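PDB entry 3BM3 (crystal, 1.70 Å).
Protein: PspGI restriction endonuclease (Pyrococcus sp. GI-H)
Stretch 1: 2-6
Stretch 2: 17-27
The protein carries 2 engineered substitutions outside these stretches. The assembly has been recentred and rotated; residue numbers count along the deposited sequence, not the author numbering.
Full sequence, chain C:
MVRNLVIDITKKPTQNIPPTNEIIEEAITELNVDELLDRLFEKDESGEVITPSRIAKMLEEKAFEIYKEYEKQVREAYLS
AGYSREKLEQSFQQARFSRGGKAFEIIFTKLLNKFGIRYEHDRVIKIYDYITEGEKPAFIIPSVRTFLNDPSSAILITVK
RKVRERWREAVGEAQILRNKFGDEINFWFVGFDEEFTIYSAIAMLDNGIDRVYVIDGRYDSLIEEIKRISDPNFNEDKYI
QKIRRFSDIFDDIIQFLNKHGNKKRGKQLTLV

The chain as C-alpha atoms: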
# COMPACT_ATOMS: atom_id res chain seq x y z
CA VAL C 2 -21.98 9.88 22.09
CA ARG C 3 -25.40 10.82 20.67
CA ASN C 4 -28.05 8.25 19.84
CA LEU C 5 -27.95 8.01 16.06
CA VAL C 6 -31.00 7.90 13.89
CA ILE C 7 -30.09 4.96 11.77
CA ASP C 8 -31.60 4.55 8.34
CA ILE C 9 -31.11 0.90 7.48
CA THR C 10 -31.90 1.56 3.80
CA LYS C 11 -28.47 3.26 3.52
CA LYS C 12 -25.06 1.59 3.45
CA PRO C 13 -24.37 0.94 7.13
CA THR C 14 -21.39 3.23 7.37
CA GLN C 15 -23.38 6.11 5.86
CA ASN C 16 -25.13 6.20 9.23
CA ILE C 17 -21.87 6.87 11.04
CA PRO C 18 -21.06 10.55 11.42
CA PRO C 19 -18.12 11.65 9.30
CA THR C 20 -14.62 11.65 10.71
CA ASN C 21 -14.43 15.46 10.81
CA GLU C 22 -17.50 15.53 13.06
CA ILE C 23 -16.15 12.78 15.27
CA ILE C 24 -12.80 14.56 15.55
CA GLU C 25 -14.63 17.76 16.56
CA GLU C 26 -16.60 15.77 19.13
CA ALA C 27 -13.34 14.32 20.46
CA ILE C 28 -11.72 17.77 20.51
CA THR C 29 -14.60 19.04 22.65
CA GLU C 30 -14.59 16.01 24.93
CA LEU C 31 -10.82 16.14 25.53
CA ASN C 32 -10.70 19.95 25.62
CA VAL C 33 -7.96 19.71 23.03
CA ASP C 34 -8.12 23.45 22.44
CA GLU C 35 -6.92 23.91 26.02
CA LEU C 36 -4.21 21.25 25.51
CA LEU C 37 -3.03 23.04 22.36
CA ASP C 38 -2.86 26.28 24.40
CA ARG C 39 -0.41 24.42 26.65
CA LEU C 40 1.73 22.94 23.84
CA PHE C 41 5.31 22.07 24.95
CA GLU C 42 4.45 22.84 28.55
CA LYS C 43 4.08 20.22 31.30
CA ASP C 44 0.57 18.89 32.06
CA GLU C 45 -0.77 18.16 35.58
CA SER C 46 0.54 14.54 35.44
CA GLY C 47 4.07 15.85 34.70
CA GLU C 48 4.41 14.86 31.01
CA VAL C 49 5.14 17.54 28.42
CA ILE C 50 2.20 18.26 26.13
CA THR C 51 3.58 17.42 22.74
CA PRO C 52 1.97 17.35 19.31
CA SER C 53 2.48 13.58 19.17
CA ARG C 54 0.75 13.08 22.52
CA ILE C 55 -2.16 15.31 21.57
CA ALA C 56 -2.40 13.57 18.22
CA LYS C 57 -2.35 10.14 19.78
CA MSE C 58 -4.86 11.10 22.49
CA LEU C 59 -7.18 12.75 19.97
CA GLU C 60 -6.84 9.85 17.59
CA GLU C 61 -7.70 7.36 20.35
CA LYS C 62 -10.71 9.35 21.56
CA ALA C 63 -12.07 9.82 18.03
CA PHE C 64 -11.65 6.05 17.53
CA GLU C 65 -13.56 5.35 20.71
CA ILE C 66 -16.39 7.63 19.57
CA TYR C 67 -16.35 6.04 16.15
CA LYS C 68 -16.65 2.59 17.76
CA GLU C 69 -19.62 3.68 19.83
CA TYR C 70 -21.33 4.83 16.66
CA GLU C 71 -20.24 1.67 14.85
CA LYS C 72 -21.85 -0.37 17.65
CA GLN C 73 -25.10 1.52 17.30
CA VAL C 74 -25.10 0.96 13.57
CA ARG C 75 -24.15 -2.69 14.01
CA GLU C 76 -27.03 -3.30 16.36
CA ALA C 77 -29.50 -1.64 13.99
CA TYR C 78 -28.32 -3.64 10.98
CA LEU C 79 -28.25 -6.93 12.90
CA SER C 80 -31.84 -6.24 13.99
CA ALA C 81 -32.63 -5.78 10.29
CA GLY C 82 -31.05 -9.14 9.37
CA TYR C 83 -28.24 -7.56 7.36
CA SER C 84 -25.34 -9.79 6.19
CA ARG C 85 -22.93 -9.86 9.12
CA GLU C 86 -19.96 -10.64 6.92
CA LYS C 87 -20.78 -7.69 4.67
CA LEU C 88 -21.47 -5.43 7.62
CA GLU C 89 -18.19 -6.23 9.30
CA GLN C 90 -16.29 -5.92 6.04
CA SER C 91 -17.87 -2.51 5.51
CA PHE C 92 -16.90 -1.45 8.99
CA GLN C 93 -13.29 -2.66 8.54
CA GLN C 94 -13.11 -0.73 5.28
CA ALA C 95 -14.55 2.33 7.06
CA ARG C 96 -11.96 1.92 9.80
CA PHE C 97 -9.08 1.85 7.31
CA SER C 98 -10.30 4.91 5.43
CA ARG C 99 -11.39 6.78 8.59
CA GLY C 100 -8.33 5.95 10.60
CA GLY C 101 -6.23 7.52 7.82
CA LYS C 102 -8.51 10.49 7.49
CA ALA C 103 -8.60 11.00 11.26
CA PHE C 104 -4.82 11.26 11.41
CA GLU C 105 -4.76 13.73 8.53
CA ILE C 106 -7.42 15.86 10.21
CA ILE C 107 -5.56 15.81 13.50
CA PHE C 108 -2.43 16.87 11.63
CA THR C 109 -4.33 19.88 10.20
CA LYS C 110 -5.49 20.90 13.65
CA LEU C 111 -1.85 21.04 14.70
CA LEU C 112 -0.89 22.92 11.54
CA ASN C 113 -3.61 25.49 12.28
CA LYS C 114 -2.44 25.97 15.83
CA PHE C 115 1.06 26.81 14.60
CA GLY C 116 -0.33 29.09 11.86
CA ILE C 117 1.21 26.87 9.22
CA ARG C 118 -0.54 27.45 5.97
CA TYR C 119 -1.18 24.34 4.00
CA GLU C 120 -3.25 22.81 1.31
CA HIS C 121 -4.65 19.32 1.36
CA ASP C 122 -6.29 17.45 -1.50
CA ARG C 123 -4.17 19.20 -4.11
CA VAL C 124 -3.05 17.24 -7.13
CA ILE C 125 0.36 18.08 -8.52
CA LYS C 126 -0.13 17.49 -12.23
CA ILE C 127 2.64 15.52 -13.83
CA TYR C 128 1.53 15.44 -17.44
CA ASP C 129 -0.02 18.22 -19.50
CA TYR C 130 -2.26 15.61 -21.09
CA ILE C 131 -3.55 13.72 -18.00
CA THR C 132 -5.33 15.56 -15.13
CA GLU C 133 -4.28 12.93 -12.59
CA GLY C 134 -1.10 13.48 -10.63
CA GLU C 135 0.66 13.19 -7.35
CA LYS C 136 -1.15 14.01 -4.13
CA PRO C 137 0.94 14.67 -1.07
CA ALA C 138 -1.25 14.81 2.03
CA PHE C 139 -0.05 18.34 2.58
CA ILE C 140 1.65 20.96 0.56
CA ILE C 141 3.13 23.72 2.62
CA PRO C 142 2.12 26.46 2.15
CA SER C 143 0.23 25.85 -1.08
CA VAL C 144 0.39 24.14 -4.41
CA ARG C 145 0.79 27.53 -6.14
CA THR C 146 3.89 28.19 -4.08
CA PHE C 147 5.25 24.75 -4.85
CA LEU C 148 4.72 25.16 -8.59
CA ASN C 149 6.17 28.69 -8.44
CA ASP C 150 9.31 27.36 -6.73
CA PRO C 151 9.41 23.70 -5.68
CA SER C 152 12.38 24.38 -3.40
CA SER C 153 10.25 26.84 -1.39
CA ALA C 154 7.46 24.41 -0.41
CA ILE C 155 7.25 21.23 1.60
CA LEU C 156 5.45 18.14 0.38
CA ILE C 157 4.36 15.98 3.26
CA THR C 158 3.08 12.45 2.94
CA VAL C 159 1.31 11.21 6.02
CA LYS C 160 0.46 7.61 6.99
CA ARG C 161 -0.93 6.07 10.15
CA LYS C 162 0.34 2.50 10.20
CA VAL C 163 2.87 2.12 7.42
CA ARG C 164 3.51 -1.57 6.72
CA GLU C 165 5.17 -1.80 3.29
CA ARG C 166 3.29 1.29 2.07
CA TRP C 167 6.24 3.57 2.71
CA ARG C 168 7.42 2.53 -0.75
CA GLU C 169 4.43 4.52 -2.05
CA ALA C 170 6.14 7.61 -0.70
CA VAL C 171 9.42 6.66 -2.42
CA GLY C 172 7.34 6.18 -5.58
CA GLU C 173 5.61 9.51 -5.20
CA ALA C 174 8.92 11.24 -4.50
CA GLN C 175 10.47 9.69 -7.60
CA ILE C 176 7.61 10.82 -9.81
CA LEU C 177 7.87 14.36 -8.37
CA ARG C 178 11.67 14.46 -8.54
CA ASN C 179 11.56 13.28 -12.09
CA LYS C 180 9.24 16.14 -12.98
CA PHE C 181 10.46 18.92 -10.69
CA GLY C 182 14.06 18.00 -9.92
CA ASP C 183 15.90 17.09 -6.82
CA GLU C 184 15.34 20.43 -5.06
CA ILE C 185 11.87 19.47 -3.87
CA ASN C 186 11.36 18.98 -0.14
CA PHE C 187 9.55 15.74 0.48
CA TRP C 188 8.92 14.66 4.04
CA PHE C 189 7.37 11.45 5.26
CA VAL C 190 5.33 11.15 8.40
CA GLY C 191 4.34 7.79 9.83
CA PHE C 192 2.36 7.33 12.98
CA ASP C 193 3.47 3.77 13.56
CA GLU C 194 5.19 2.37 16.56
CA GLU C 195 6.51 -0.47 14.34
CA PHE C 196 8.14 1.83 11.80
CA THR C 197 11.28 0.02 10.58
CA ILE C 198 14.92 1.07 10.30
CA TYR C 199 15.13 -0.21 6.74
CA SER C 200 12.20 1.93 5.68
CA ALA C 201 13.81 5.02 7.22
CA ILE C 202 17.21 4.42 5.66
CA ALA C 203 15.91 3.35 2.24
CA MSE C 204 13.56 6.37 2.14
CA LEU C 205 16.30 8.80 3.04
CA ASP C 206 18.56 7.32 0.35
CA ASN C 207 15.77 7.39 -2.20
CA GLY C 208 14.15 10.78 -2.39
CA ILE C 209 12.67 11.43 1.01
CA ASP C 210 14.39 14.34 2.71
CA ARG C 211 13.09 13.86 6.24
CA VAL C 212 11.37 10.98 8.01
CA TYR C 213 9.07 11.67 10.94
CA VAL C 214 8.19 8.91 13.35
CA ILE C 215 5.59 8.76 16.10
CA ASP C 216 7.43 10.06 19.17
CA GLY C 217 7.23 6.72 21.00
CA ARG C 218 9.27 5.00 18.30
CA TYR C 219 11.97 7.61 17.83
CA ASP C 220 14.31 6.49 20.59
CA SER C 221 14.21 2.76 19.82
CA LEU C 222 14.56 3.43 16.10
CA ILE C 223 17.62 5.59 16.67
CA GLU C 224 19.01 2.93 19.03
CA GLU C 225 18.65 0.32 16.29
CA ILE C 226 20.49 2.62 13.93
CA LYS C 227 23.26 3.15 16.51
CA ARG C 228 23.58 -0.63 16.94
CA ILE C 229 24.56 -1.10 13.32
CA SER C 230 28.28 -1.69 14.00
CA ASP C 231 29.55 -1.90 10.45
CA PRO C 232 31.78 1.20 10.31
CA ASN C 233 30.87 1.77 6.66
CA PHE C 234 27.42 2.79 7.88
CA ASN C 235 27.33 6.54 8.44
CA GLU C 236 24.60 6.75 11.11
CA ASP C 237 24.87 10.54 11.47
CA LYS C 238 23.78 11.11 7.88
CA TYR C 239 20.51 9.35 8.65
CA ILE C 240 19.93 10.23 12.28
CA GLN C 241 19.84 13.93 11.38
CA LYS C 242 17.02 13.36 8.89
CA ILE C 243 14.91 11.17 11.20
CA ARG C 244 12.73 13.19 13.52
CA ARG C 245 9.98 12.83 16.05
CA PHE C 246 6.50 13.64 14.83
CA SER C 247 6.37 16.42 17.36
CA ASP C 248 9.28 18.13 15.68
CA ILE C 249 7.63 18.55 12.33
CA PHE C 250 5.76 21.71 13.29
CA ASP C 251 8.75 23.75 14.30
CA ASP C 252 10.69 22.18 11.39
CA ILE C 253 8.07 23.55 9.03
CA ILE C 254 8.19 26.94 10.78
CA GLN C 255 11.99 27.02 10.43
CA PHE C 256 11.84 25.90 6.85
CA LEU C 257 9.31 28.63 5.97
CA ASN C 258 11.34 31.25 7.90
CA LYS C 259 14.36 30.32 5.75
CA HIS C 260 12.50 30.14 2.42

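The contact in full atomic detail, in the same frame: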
# COMPACT_ATOMS: atom_id res chain seq x y z
N VAL C 2 -21.64 9.50 23.49
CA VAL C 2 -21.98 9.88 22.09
C VAL C 2 -23.50 9.99 21.93
O VAL C 2 -24.25 9.40 22.71
CB VAL C 2 -21.44 8.85 21.10
CG1 VAL C 2 -19.90 8.74 21.24
CG2 VAL C 2 -22.09 7.49 21.31
N ARG C 3 -23.95 10.72 20.91
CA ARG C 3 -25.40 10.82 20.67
C ARG C 3 -26.01 9.50 20.18
O ARG C 3 -25.33 8.65 19.65
CB ARG C 3 -25.73 11.95 19.70
CG ARG C 3 -25.35 11.71 18.26
CD ARG C 3 -25.77 12.92 17.44
NE ARG C 3 -25.69 12.69 16.00
CZ ARG C 3 -24.64 13.01 15.24
NH1 ARG C 3 -23.57 13.58 15.77
NH2 ARG C 3 -24.68 12.76 13.94
N ASN C 4 -27.31 9.35 20.40
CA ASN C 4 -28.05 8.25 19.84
C ASN C 4 -28.36 8.54 18.39
O ASN C 4 -29.12 9.45 18.08
CB ASN C 4 -29.35 8.01 20.61
CG ASN C 4 -29.10 7.56 22.04
OD1 ASN C 4 -29.85 7.92 22.94
ND2 ASN C 4 -28.06 6.74 22.24
N LEU C 5 -27.76 7.78 17.49
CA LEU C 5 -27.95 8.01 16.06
C LEU C 5 -29.33 7.61 15.62
O LEU C 5 -29.89 6.65 16.13
CB LEU C 5 -26.95 7.21 15.23
CG LEU C 5 -25.48 7.54 15.47
CD1 LEU C 5 -24.57 6.48 14.79
CD2 LEU C 5 -25.20 8.96 15.01
N VAL C 6 -29.85 8.33 14.64
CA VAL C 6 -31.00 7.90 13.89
C VAL C 6 -30.41 7.13 12.73
O VAL C 6 -29.60 7.65 11.94
CB VAL C 6 -31.86 9.07 13.42
CG1 VAL C 6 -33.04 8.58 12.61
CG2 VAL C 6 -32.30 9.91 14.62
N ILE C 17 -22.88 6.48 10.08
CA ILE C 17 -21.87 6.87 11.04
C ILE C 17 -21.40 8.27 10.70
O ILE C 17 -20.96 8.53 9.59
CB ILE C 17 -20.64 5.92 11.06
CG1 ILE C 17 -21.06 4.47 11.35
CG2 ILE C 17 -19.65 6.46 12.07
CD1 ILE C 17 -19.98 3.49 11.28
N PRO C 18 -21.49 9.19 11.67
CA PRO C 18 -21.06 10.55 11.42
C PRO C 18 -19.66 10.63 10.82
O PRO C 18 -18.82 9.77 11.10
CB PRO C 18 -21.09 11.16 12.81
CG PRO C 18 -22.22 10.46 13.47
CD PRO C 18 -22.07 9.05 13.01
N PRO C 19 -19.43 11.61 9.95
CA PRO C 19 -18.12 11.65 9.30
C PRO C 19 -16.98 11.94 10.26
O PRO C 19 -17.18 12.47 11.35
CB PRO C 19 -18.24 12.78 8.29
CG PRO C 19 -19.42 13.56 8.70
CD PRO C 19 -20.32 12.67 9.46
N THR C 20 -15.79 11.54 9.86
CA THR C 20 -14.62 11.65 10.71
C THR C 20 -14.42 13.07 11.23
O THR C 20 -14.10 13.25 12.39
CB THR C 20 -13.36 11.17 9.98
OG1 THR C 20 -13.55 9.83 9.57
CG2 THR C 20 -12.13 11.23 10.87
N ASN C 21 -14.61 14.06 10.37
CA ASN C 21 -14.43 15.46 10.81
C ASN C 21 -15.32 15.76 12.01
O ASN C 21 -14.87 16.37 12.99
CB ASN C 21 -14.65 16.43 9.64
CG ASN C 21 -16.09 16.48 9.13
OD1 ASN C 21 -16.79 15.47 9.04
ND2 ASN C 21 -16.53 17.67 8.77
N GLU C 22 -16.57 15.31 11.96
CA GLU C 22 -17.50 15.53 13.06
C GLU C 22 -17.07 14.80 14.32
O GLU C 22 -17.15 15.35 15.43
CB GLU C 22 -18.93 15.15 12.65
CG GLU C 22 -19.43 16.04 11.53
CD GLU C 22 -20.84 15.75 11.06
OE1 GLU C 22 -21.58 14.99 11.73
OE2 GLU C 22 -21.20 16.32 9.99
N ILE C 23 -16.60 13.57 14.15
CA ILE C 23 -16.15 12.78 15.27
C ILE C 23 -14.92 13.40 15.89
O ILE C 23 -14.80 13.45 17.11
CB ILE C 23 -15.89 11.33 14.85
CG1 ILE C 23 -17.22 10.68 14.40
CG2 ILE C 23 -15.25 10.56 15.97
CD1 ILE C 23 -17.09 9.23 13.95
N ILE C 24 -14.01 13.90 15.06
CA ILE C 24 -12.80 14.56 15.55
C ILE C 24 -13.19 15.80 16.35
O ILE C 24 -12.65 16.08 17.45
CB ILE C 24 -11.84 14.91 14.39
CG1 ILE C 24 -11.20 13.62 13.82
CG2 ILE C 24 -10.70 15.88 14.84
CD1 ILE C 24 -10.13 13.04 14.69
N GLU C 25 -14.15 16.56 15.82
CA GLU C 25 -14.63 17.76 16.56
C GLU C 25 -15.24 17.36 17.89
O GLU C 25 -14.99 18.01 18.90
CB GLU C 25 -15.60 18.60 15.74
CG GLU C 25 -14.98 19.30 14.51
CD GLU C 25 -13.79 20.23 14.84
OE1 GLU C 25 -13.76 20.83 15.94
OE2 GLU C 25 -12.88 20.35 13.99
N GLU C 26 -16.02 16.28 17.90
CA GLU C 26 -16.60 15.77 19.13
C GLU C 26 -15.50 15.41 20.13
O GLU C 26 -15.59 15.77 21.33
CB GLU C 26 -17.44 14.55 18.84
CG GLU C 26 -18.16 14.03 20.03
CD GLU C 26 -19.28 13.09 19.65
OE1 GLU C 26 -19.50 12.84 18.41
OE2 GLU C 26 -19.94 12.61 20.60
N ALA C 27 -14.48 14.73 19.64
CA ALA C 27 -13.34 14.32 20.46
C ALA C 27 -12.61 15.54 20.98
O ALA C 27 -12.20 15.55 22.13
CB ALA C 27 -12.38 13.45 19.66

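The packing of the N-terminal segment of PspGI against a proline and the first turns of a helix exemplifies a small contact held by van der Waals packing and loose electrostatics, with no hydrogen bond between the two stretches. It buries only 234 Å² in total, and P18 contributes the largest share. The ring of P18, just ahead of the helix, serves two neighbours through the same atom: its CG lies 3.7 Å from CD2 of L5, an apolar contact, and 3.4 Å from NH2 of R3. L5 directs its CA-to-CB bond toward the helix stretch, whereas that of R3 runs sideways and its long side chain, with chi2 and chi3 both t, carries the guanidinium to the proline.

Charge plays a weaker part. OE1 of E22 sits near the plane of the R3 guanidinium, at its edge, but the 4.4 Å from R3 NH2 to this oxygen is beyond a salt bridge, so the opposite charges are merely near each other. One helical turn on, E26 reaches V2, its OE2 lying 3.7 Å from V2 CA and 3.9 Å from V2 CG1. Its other oxygen, OE1, is hydrogen-bonded elsewhere in the structure. Within the helix, E26 N donates to E22 O at 2.9 Å, a backbone bond linking the two glutamates that face the segment.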